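Local coordinates for exopolysaccharide biosynthesis protein (Pantoea stewartii subsp. stewartii DC283, PDB 6TGF) that probably modifies the glycan biofilm of the bacterium as a hydrolase, using a parallel beta-helix fold like that of bacteriophage tailspikes, at residues 360-365 and 383-388; 270-275 and 297-302; 562-567 and 641-646. All coordinates share one frame; numbering follows the deposited sequence.

Contact 1: residues 360-365 and 383-388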
loop_
_atom_site.group_PDB
_atom_site.type_symbol
_atom_site.label_atom_id
_atom_site.label_comp_id
_atom_site.label_asym_id
_atom_site.label_seq_id
_atom_site.Cartn_x
_atom_site.Cartn_y
_atom_site.Cartn_z
ATOM N N GLY B 360 8.426 -11.017 -1.036
ATOM C CA GLY B 360 7.770 -11.767 -2.125
ATOM C C GLY B 360 6.792 -10.887 -2.885
ATOM O O GLY B 360 6.050 -10.129 -2.229
ATOM N N ALA B 361 6.791 -10.970 -4.218
ATOM C CA ALA B 361 5.914 -10.174 -5.108
ATOM C C ALA B 361 5.623 -10.953 -6.395
ATOM O O ALA B 361 6.566 -11.519 -6.970
ATOM C CB ALA B 361 6.555 -8.841 -5.404
ATOM N N CYS B 362 4.358 -10.969 -6.826
ATOM C CA CYS B 362 3.894 -11.588 -8.097
ATOM C C CYS B 362 4.317 -13.062 -8.143
ATOM O O CYS B 362 5.150 -13.416 -8.999
ATOM C CB CYS B 362 4.436 -10.810 -9.290
ATOM S SG CYS B 362 3.919 -9.073 -9.286
ATOM N N LEU B 363 3.760 -13.878 -7.241
ATOM C CA LEU B 363 4.036 -15.335 -7.119
ATOM C C LEU B 363 2.730 -16.115 -7.305
ATOM O O LEU B 363 1.753 -15.798 -6.601
ATOM C CB LEU B 363 4.641 -15.626 -5.740
ATOM C CG LEU B 363 5.876 -14.811 -5.353
ATOM C CD1 LEU B 363 6.334 -15.172 -3.948
ATOM C CD2 LEU B 363 7.009 -15.012 -6.347
ATOM N N ARG B 364 2.718 -17.093 -8.215
ATOM C CA ARG B 364 1.589 -18.043 -8.410
ATOM C C ARG B 364 2.043 -19.445 -7.989
ATOM O O ARG B 364 3.079 -19.906 -8.503
ATOM C CB ARG B 364 1.104 -18.038 -9.863
ATOM C CG ARG B 364 0.389 -16.758 -10.276
ATOM C CD ARG B 364 -0.460 -16.925 -11.527
ATOM N NE ARG B 364 -1.896 -16.962 -11.259
ATOM C CZ ARG B 364 -2.652 -15.897 -10.990
ATOM N NH1 ARG B 364 -2.116 -14.688 -10.934
ATOM N NH2 ARG B 364 -3.948 -16.043 -10.769
ATOM N N PHE B 365 1.300 -20.082 -7.079
ATOM C CA PHE B 365 1.520 -21.478 -6.618
ATOM C C PHE B 365 0.394 -22.366 -7.160
ATOM O O PHE B 365 -0.720 -22.333 -6.607
ATOM C CB PHE B 365 1.606 -21.527 -5.089
ATOM C CG PHE B 365 2.625 -20.588 -4.498
ATOM C CD1 PHE B 365 3.982 -20.805 -4.683
ATOM C CD2 PHE B 365 2.229 -19.481 -3.762
ATOM C CE1 PHE B 365 4.919 -19.938 -4.142
ATOM C CE2 PHE B 365 3.167 -18.616 -3.220
ATOM C CZ PHE B 365 4.510 -18.846 -3.411
ATOM N N ILE B 383 4.853 -10.262 1.582
ATOM C CA ILE B 383 4.384 -11.098 0.439
ATOM C C ILE B 383 3.157 -10.409 -0.168
ATOM O O ILE B 383 2.070 -10.507 0.426
ATOM C CB ILE B 383 4.106 -12.551 0.878
ATOM C CG1 ILE B 383 5.140 -13.039 1.900
ATOM C CG2 ILE B 383 4.037 -13.461 -0.341
ATOM C CD1 ILE B 383 4.987 -14.488 2.310
ATOM N N ASP B 384 3.354 -9.710 -1.291
ATOM C CA ASP B 384 2.314 -8.934 -2.015
ATOM C C ASP B 384 1.996 -9.639 -3.339
ATOM O O ASP B 384 2.906 -10.283 -3.895
ATOM C CB ASP B 384 2.772 -7.494 -2.257
ATOM C CG ASP B 384 1.712 -6.608 -2.890
ATOM O OD1 ASP B 384 0.610 -6.509 -2.316
ATOM O OD2 ASP B 384 1.994 -6.032 -3.959
ATOM N N GLN B 385 0.751 -9.516 -3.814
ATOM C CA GLN B 385 0.280 -10.066 -5.115
ATOM C C GLN B 385 0.745 -11.520 -5.265
ATOM O O GLN B 385 1.566 -11.784 -6.159
ATOM C CB GLN B 385 0.799 -9.216 -6.275
ATOM C CG GLN B 385 0.037 -7.916 -6.472
ATOM C CD GLN B 385 0.314 -7.328 -7.832
ATOM O OE1 GLN B 385 -0.526 -7.371 -8.730
ATOM N NE2 GLN B 385 1.513 -6.793 -8.003
ATOM N N TRP B 386 0.248 -12.421 -4.414
ATOM C CA TRP B 386 0.530 -13.879 -4.507
ATOM C C TRP B 386 -0.787 -14.650 -4.625
ATOM O O TRP B 386 -1.779 -14.242 -3.993
ATOM C CB TRP B 386 1.385 -14.374 -3.335
ATOM C CG TRP B 386 0.806 -14.143 -1.974
ATOM C CD1 TRP B 386 0.885 -13.003 -1.231
ATOM C CD2 TRP B 386 0.084 -15.094 -1.170
ATOM N NE1 TRP B 386 0.262 -13.173 -0.025
ATOM C CE2 TRP B 386 -0.241 -14.445 0.041
ATOM C CE3 TRP B 386 -0.321 -16.420 -1.354
ATOM C CZ2 TRP B 386 -0.960 -15.077 1.055
ATOM C CZ3 TRP B 386 -1.028 -17.045 -0.349
ATOM C CH2 TRP B 386 -1.342 -16.381 0.838
ATOM N N TYR B 387 -0.778 -15.717 -5.425
ATOM C CA TYR B 387 -1.965 -16.538 -5.772
ATOM C C TYR B 387 -1.603 -18.015 -5.575
ATOM O O TYR B 387 -0.501 -18.418 -5.987
ATOM C CB TYR B 387 -2.424 -16.196 -7.194
ATOM C CG TYR B 387 -2.565 -14.717 -7.469
ATOM C CD1 TYR B 387 -1.464 -13.937 -7.787
ATOM C CD2 TYR B 387 -3.800 -14.092 -7.401
ATOM C CE1 TYR B 387 -1.583 -12.578 -8.030
ATOM C CE2 TYR B 387 -3.938 -12.733 -7.643
ATOM C CZ TYR B 387 -2.825 -11.973 -7.958
ATOM O OH TYR B 387 -2.950 -10.636 -8.198
ATOM N N ALA B 388 -2.486 -18.780 -4.925
ATOM C CA ALA B 388 -2.347 -20.238 -4.694
ATOM C C ALA B 388 -3.589 -20.955 -5.235
ATOM O O ALA B 388 -4.704 -20.598 -4.811
ATOM C CB ALA B 388 -2.139 -20.512 -3.225
#
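Arg364 CG stands anti to its own carbonyl carbon (chi1 -70°), and its side chain leaves the strand on the same face as that of Tyr387 on the neighbouring strand. The bend at chi3 (106°) turns NE toward the tyrosine. The guanidinium lies nearly flat over one face of the Tyr387 ring. NH1 leads: Arg364 NH1 lies 3.3 Å from Tyr387 CD1, over the rim of the ring rather than its middle. Arg364 CZ is 4.2 Å from the centroid of the Tyr387 ring, a cation-pi contact with the planes 18° apart. Tyr387 OH is hydrogen-bonded to Arg359 of a second subunit, which ties the stack to the trimer.

The two backbones run parallel. Tyr387 N bonds to Leu363 O at 2.8 Å, and Phe365 N bonds to Tyr387 O at 2.7 Å. Both chains turn a corner, at Cys362 and Gln385, and stay in step through it. Asp384 N to Gly360 O (2.9 Å) joins them before the corner. On the buried face Leu363 CB meets Trp386 CB at 4.2 Å, and Phe365 CB packs near Ala388 CB.

These are successive rungs of the parallel beta-helix, strands 356-366 and 380-389. The next rung, 414-422, continues the pattern: Trp386 stacks on Phe419, and Asp384 OD1 is hydrogen-bonded to Ser417 and Asn418. Ile396 of strand 396-399 touches both Ile383 and Trp386 inside the coil.

Contact 2: residues 270-275 and 297-302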
loop_
_atom_site.group_PDB
_atom_site.type_symbol
_atom_site.label_atom_id
_atom_site.label_comp_id
_atom_site.label_asym_id
_atom_site.label_seq_id
_atom_site.Cartn_x
_atom_site.Cartn_y
_atom_site.Cartn_z
ATOM N N CYS B 270 21.956 -11.794 -8.474
ATOM C CA CYS B 270 21.909 -13.198 -7.989
ATOM C C CYS B 270 21.397 -14.095 -9.130
ATOM O O CYS B 270 22.142 -14.234 -10.120
ATOM C CB CYS B 270 21.079 -13.266 -6.711
ATOM S SG CYS B 270 21.310 -14.791 -5.761
ATOM N N VAL B 271 20.181 -14.647 -9.030
ATOM C CA VAL B 271 19.601 -15.597 -10.030
ATOM C C VAL B 271 18.460 -14.900 -10.781
ATOM O O VAL B 271 17.424 -14.612 -10.151
ATOM C CB VAL B 271 19.119 -16.899 -9.360
ATOM C CG1 VAL B 271 18.672 -17.929 -10.387
ATOM C CG2 VAL B 271 20.182 -17.493 -8.446
ATOM N N GLN B 272 18.649 -14.655 -12.082
ATOM C CA GLN B 272 17.659 -13.996 -12.975
ATOM C C GLN B 272 17.256 -14.971 -14.086
ATOM O O GLN B 272 18.112 -15.282 -14.936
ATOM C CB GLN B 272 18.245 -12.710 -13.562
ATOM C CG GLN B 272 17.273 -11.938 -14.446
ATOM C CD GLN B 272 16.087 -11.421 -13.670
ATOM O OE1 GLN B 272 16.233 -10.806 -12.616
ATOM N NE2 GLN B 272 14.895 -11.663 -14.192
ATOM N N PHE B 273 16.000 -15.431 -14.068
ATOM C CA PHE B 273 15.365 -16.214 -15.161
ATOM C C PHE B 273 14.944 -15.270 -16.282
ATOM O O PHE B 273 14.450 -14.176 -16.018
ATOM C CB PHE B 273 14.113 -16.948 -14.677
ATOM C CG PHE B 273 14.349 -18.173 -13.832
ATOM C CD1 PHE B 273 14.459 -18.074 -12.454
ATOM C CD2 PHE B 273 14.416 -19.431 -14.412
ATOM C CE1 PHE B 273 14.654 -19.205 -11.676
ATOM C CE2 PHE B 273 14.615 -20.561 -13.633
ATOM C CZ PHE B 273 14.733 -20.445 -12.267
ATOM N N PRO B 274 15.112 -15.660 -17.565
ATOM C CA PRO B 274 14.403 -15.001 -18.658
ATOM C C PRO B 274 12.972 -15.558 -18.709
ATOM O O PRO B 274 12.678 -16.470 -17.954
ATOM C CB PRO B 274 15.237 -15.347 -19.899
ATOM C CG PRO B 274 15.944 -16.647 -19.550
ATOM C CD PRO B 274 15.990 -16.740 -18.036
ATOM N N ALA B 275 12.118 -14.996 -19.568
ATOM C CA ALA B 275 10.723 -15.454 -19.770
ATOM C C ALA B 275 10.745 -16.883 -20.329
ATOM O O ALA B 275 11.662 -17.192 -21.118
ATOM C CB ALA B 275 9.987 -14.505 -20.686
ATOM N N GLY B 297 11.862 -13.981 -11.878
ATOM C CA GLY B 297 11.476 -14.246 -13.277
ATOM C C GLY B 297 11.490 -12.972 -14.100
ATOM O O GLY B 297 11.757 -11.899 -13.521
ATOM N N ALA B 298 11.205 -13.083 -15.403
ATOM C CA ALA B 298 11.257 -11.985 -16.399
ATOM C C ALA B 298 10.719 -10.686 -15.787
ATOM O O ALA B 298 9.512 -10.636 -15.475
ATOM C CB ALA B 298 10.476 -12.373 -17.630
ATOM N N MET B 299 11.588 -9.682 -15.623
ATOM C CA MET B 299 11.250 -8.356 -15.035
ATOM C C MET B 299 10.524 -7.507 -16.085
ATOM O O MET B 299 11.168 -6.629 -16.697
ATOM C CB MET B 299 12.505 -7.618 -14.553
ATOM C CG MET B 299 13.094 -8.193 -13.277
ATOM S SD MET B 299 14.552 -7.286 -12.699
ATOM C CE MET B 299 15.716 -7.643 -14.016
ATOM N N VAL B 300 9.232 -7.782 -16.289
ATOM C CA VAL B 300 8.294 -6.966 -17.118
ATOM C C VAL B 300 6.964 -6.891 -16.360
ATOM O O VAL B 300 6.534 -7.936 -15.831
ATOM C CB VAL B 300 8.108 -7.551 -18.533
ATOM C CG1 VAL B 300 7.492 -6.534 -19.485
ATOM C CG2 VAL B 300 9.405 -8.099 -19.109
ATOM N N ASN B 301 6.343 -5.707 -16.310
ATOM C CA ASN B 301 5.171 -5.413 -15.438
ATOM C C ASN B 301 3.924 -6.136 -15.970
ATOM O O ASN B 301 3.072 -5.480 -16.604
ATOM C CB ASN B 301 4.945 -3.907 -15.249
ATOM C CG ASN B 301 4.788 -3.130 -16.540
ATOM O OD1 ASN B 301 3.739 -3.174 -17.179
ATOM N ND2 ASN B 301 5.817 -2.390 -16.919
ATOM N N PHE B 302 3.824 -7.443 -15.706
ATOM C CA PHE B 302 2.581 -8.247 -15.842
ATOM C C PHE B 302 1.965 -8.386 -14.445
ATOM O O PHE B 302 2.575 -9.052 -13.585
ATOM C CB PHE B 302 2.855 -9.621 -16.462
ATOM C CG PHE B 302 3.813 -9.631 -17.626
ATOM C CD1 PHE B 302 3.461 -9.080 -18.849
ATOM C CD2 PHE B 302 5.064 -10.218 -17.503
ATOM C CE1 PHE B 302 4.344 -9.104 -19.918
ATOM C CE2 PHE B 302 5.943 -10.244 -18.575
ATOM C CZ PHE B 302 5.582 -9.688 -19.780
#
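The carboxamide of Gln272 is the flat group that meets the loop 297-302. Gln272 OE1 has the methyl of Met299 beside it, with Met299 CE at 3.5 Å. Its NE2 is turned to two backbone carbonyls. Gln272 NE2 to Gly297 O, across the contact, is a weak bond of 3.2 Å. Gln272 NE2 also bonds to Phe273 O at 3.1 Å, and that oxygen lies 24° out of the amide plane. The ring of Phe273 turns from the loop, while Phe273 CB stays 4.0 Å from Gly297 CA.

Gln272 CG is anti to the backbone N (chi1 -178°), and the bend at chi2 places CD near Met299 CE. The methionine chain crosses the glutamine chain at a slant. At the other end of the contact Ala275 CB and Ala298 CB touch at 3.8 Å. Thr308 OG1 is hydrogen-bonded to both Pro274 O and Ala298 N, and so bridges the two segments. Strand 271-272 is paired in parallel with 290-296 at the start of the beta-helix, and 297-302 is the loop leading on to strand 308-311.

The one hydrogen bond between the segments is weak, so much of the join rests on van der Waals contact. The glutamine amide is nevertheless used at both ends, since OE1 is hydrogen-bonded to Arg294 NH2. The positive charge of Arg294 would be expected to polarise the amide and make NE2 a somewhat better donor to the two carbonyls.

Contact 3: residues 562-567 and 641-646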
loop_
_atom_site.group_PDB
_atom_site.type_symbol
_atom_site.label_atom_id
_atom_site.label_comp_id
_atom_site.label_asym_id
_atom_site.label_seq_id
_atom_site.Cartn_x
_atom_site.Cartn_y
_atom_site.Cartn_z
ATOM N N GLU B 562 -33.276 5.401 26.540
ATOM C CA GLU B 562 -33.005 6.540 27.455
ATOM C C GLU B 562 -33.138 7.844 26.664
ATOM O O GLU B 562 -32.314 8.067 25.756
ATOM C CB GLU B 562 -31.610 6.414 28.070
ATOM C CG GLU B 562 -31.224 7.587 28.952
ATOM C CD GLU B 562 -29.799 7.543 29.472
ATOM O OE1 GLU B 562 -29.388 8.506 30.143
ATOM O OE2 GLU B 562 -29.099 6.549 29.197
ATOM N N VAL B 563 -34.147 8.658 26.989
ATOM C CA VAL B 563 -34.283 10.062 26.499
ATOM C C VAL B 563 -33.528 10.960 27.483
ATOM O O VAL B 563 -34.144 11.415 28.467
ATOM C CB VAL B 563 -35.757 10.486 26.346
ATOM C CG1 VAL B 563 -35.889 11.911 25.823
ATOM C CG2 VAL B 563 -36.530 9.524 25.457
ATOM N N PHE B 564 -32.232 11.171 27.235
ATOM C CA PHE B 564 -31.331 11.998 28.078
ATOM C C PHE B 564 -31.549 13.477 27.751
ATOM O O PHE B 564 -31.713 13.806 26.563
ATOM C CB PHE B 564 -29.870 11.595 27.873
ATOM C CG PHE B 564 -28.890 12.421 28.666
ATOM C CD1 PHE B 564 -28.801 12.274 30.041
ATOM C CD2 PHE B 564 -28.076 13.355 28.045
ATOM C CE1 PHE B 564 -27.909 13.039 30.778
ATOM C CE2 PHE B 564 -27.183 14.117 28.784
ATOM C CZ PHE B 564 -27.102 13.958 30.149
ATOM N N GLY B 565 -31.525 14.330 28.781
ATOM C CA GLY B 565 -31.858 15.766 28.700
ATOM C C GLY B 565 -33.085 16.078 29.536
ATOM O O GLY B 565 -33.655 15.131 30.110
ATOM N N GLN B 566 -33.494 17.349 29.596
ATOM C CA GLN B 566 -34.577 17.814 30.505
ATOM C C GLN B 566 -35.504 18.809 29.798
ATOM O O GLN B 566 -35.119 19.341 28.736
ATOM C CB GLN B 566 -33.972 18.453 31.756
ATOM C CG GLN B 566 -33.264 19.774 31.494
ATOM C CD GLN B 566 -33.097 20.573 32.761
ATOM O OE1 GLN B 566 -32.189 20.330 33.553
ATOM N NE2 GLN B 566 -33.976 21.541 32.959
ATOM N N SER B 567 -36.677 19.044 30.394
ATOM C CA SER B 567 -37.641 20.118 30.039
ATOM C C SER B 567 -37.283 21.392 30.816
ATOM O O SER B 567 -36.768 21.269 31.946
ATOM C CB SER B 567 -39.060 19.681 30.308
ATOM O OG SER B 567 -39.964 20.770 30.193
ATOM N N ALA B 641 -31.186 13.722 23.892
ATOM C CA ALA B 641 -30.351 12.685 23.239
ATOM C C ALA B 641 -30.985 11.307 23.458
ATOM O O ALA B 641 -31.240 10.953 24.625
ATOM C CB ALA B 641 -28.943 12.740 23.783
ATOM N N ILE B 642 -31.233 10.568 22.372
ATOM C CA ILE B 642 -31.792 9.183 22.406
ATOM C C ILE B 642 -30.614 8.206 22.490
ATOM O O ILE B 642 -29.772 8.209 21.571
ATOM C CB ILE B 642 -32.705 8.905 21.190
ATOM C CG1 ILE B 642 -34.109 9.495 21.362
ATOM C CG2 ILE B 642 -32.792 7.413 20.902
ATOM C CD1 ILE B 642 -34.153 10.909 21.895
ATOM N N MET B 643 -30.564 7.411 23.562
ATOM C CA MET B 643 -29.500 6.405 23.822
ATOM C C MET B 643 -30.169 5.100 24.264
ATOM O O MET B 643 -31.086 5.163 25.101
ATOM C CB MET B 643 -28.530 6.919 24.891
ATOM C CG MET B 643 -27.860 8.226 24.483
ATOM S SD MET B 643 -26.722 8.918 25.709
ATOM C CE MET B 643 -27.796 9.004 27.137
ATOM N N ILE B 644 -29.744 3.970 23.689
ATOM C CA ILE B 644 -30.494 2.681 23.719
ATOM C C ILE B 644 -29.585 1.560 24.239
ATOM O O ILE B 644 -28.392 1.545 23.880
ATOM C CB ILE B 644 -31.069 2.361 22.323
ATOM C CG1 ILE B 644 -31.885 3.533 21.769
ATOM C CG2 ILE B 644 -31.876 1.070 22.355
ATOM C CD1 ILE B 644 -32.399 3.337 20.360
ATOM N N LYS B 645 -30.149 0.677 25.068
ATOM C CA LYS B 645 -29.572 -0.634 25.468
ATOM C C LYS B 645 -30.512 -1.737 24.973
ATOM O O LYS B 645 -31.728 -1.474 24.896
ATOM C CB LYS B 645 -29.389 -0.703 26.987
ATOM C CG LYS B 645 -28.351 0.253 27.555
ATOM C CD LYS B 645 -28.423 0.398 29.057
ATOM C CE LYS B 645 -27.343 1.302 29.609
ATOM N NZ LYS B 645 -27.131 1.081 31.059
ATOM N N SER B 646 -29.978 -2.918 24.647
ATOM C CA SER B 646 -30.742 -4.037 24.034
ATOM C C SER B 646 -30.127 -5.391 24.406
ATOM O O SER B 646 -28.887 -5.476 24.498
ATOM C CB SER B 646 -30.819 -3.870 22.540
ATOM O OG SER B 646 -31.720 -4.808 21.972
#
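Met643 CE rests against both Glu562 and Phe564, which leave one strand on the same face. It lies 3.4 Å from Phe564 CB and also 3.4 Å from Glu562 CD. The methionine chain bends at chi3 (-55°), which places CE there. Ala641 CB lies near the plane of the Phe564 ring, at its edge. On the other face Val563 CG1 and Ile642 CD1 are in looser contact, 4.4 Å apart.

The backbones around this centre are antiparallel. Glu562 pairs with Met643 through Glu562 N to Met643 O (2.6 Å) and Met643 N to Glu562 O (2.9 Å). Phe564 pairs with Ala641 through a second such couple, with Ala641 N to Phe564 O at 2.7 Å.

The Glu562 chain is extended and runs beside the methionine, and its carboxylate lies against the Met643 methyl. OE1 forms a salt bridge with Arg590, and OE2 with Lys645 of a second subunit. Lys645 NZ of this chain in turn bridges to Glu562 OE1 of the third subunit.

Two hydrogen-bonded pairs flanking the non-hydrogen-bonded pair Val563-Ile642 are the regular pattern of an antiparallel sheet. Here it joins neighbouring strands 558-564 and 637-646 of a five-stranded sheet, at the interface of the trimer.

Contacts 2, 1 and 3 follow one another along the chain, each closing before the next opens. Contacts 1 and 2 belong to the beta-helix. Their centres are about 14 Å apart and their nearest atoms about 5 Å apart, without touching. Strand 327-330 pairs with both 290-296 and 356-366 and so links their coils. Contact 3 lies far toward the C-terminal part, in a separate antiparallel sheet, about 52 Å from contact 1 and about 64 Å from contact 2, centre to centre. All three reach the second subunit. Trimer contacts therefore run from the early coils of the beta-helix into the C-terminal region, consistent with an elongated tailspike-like trimer.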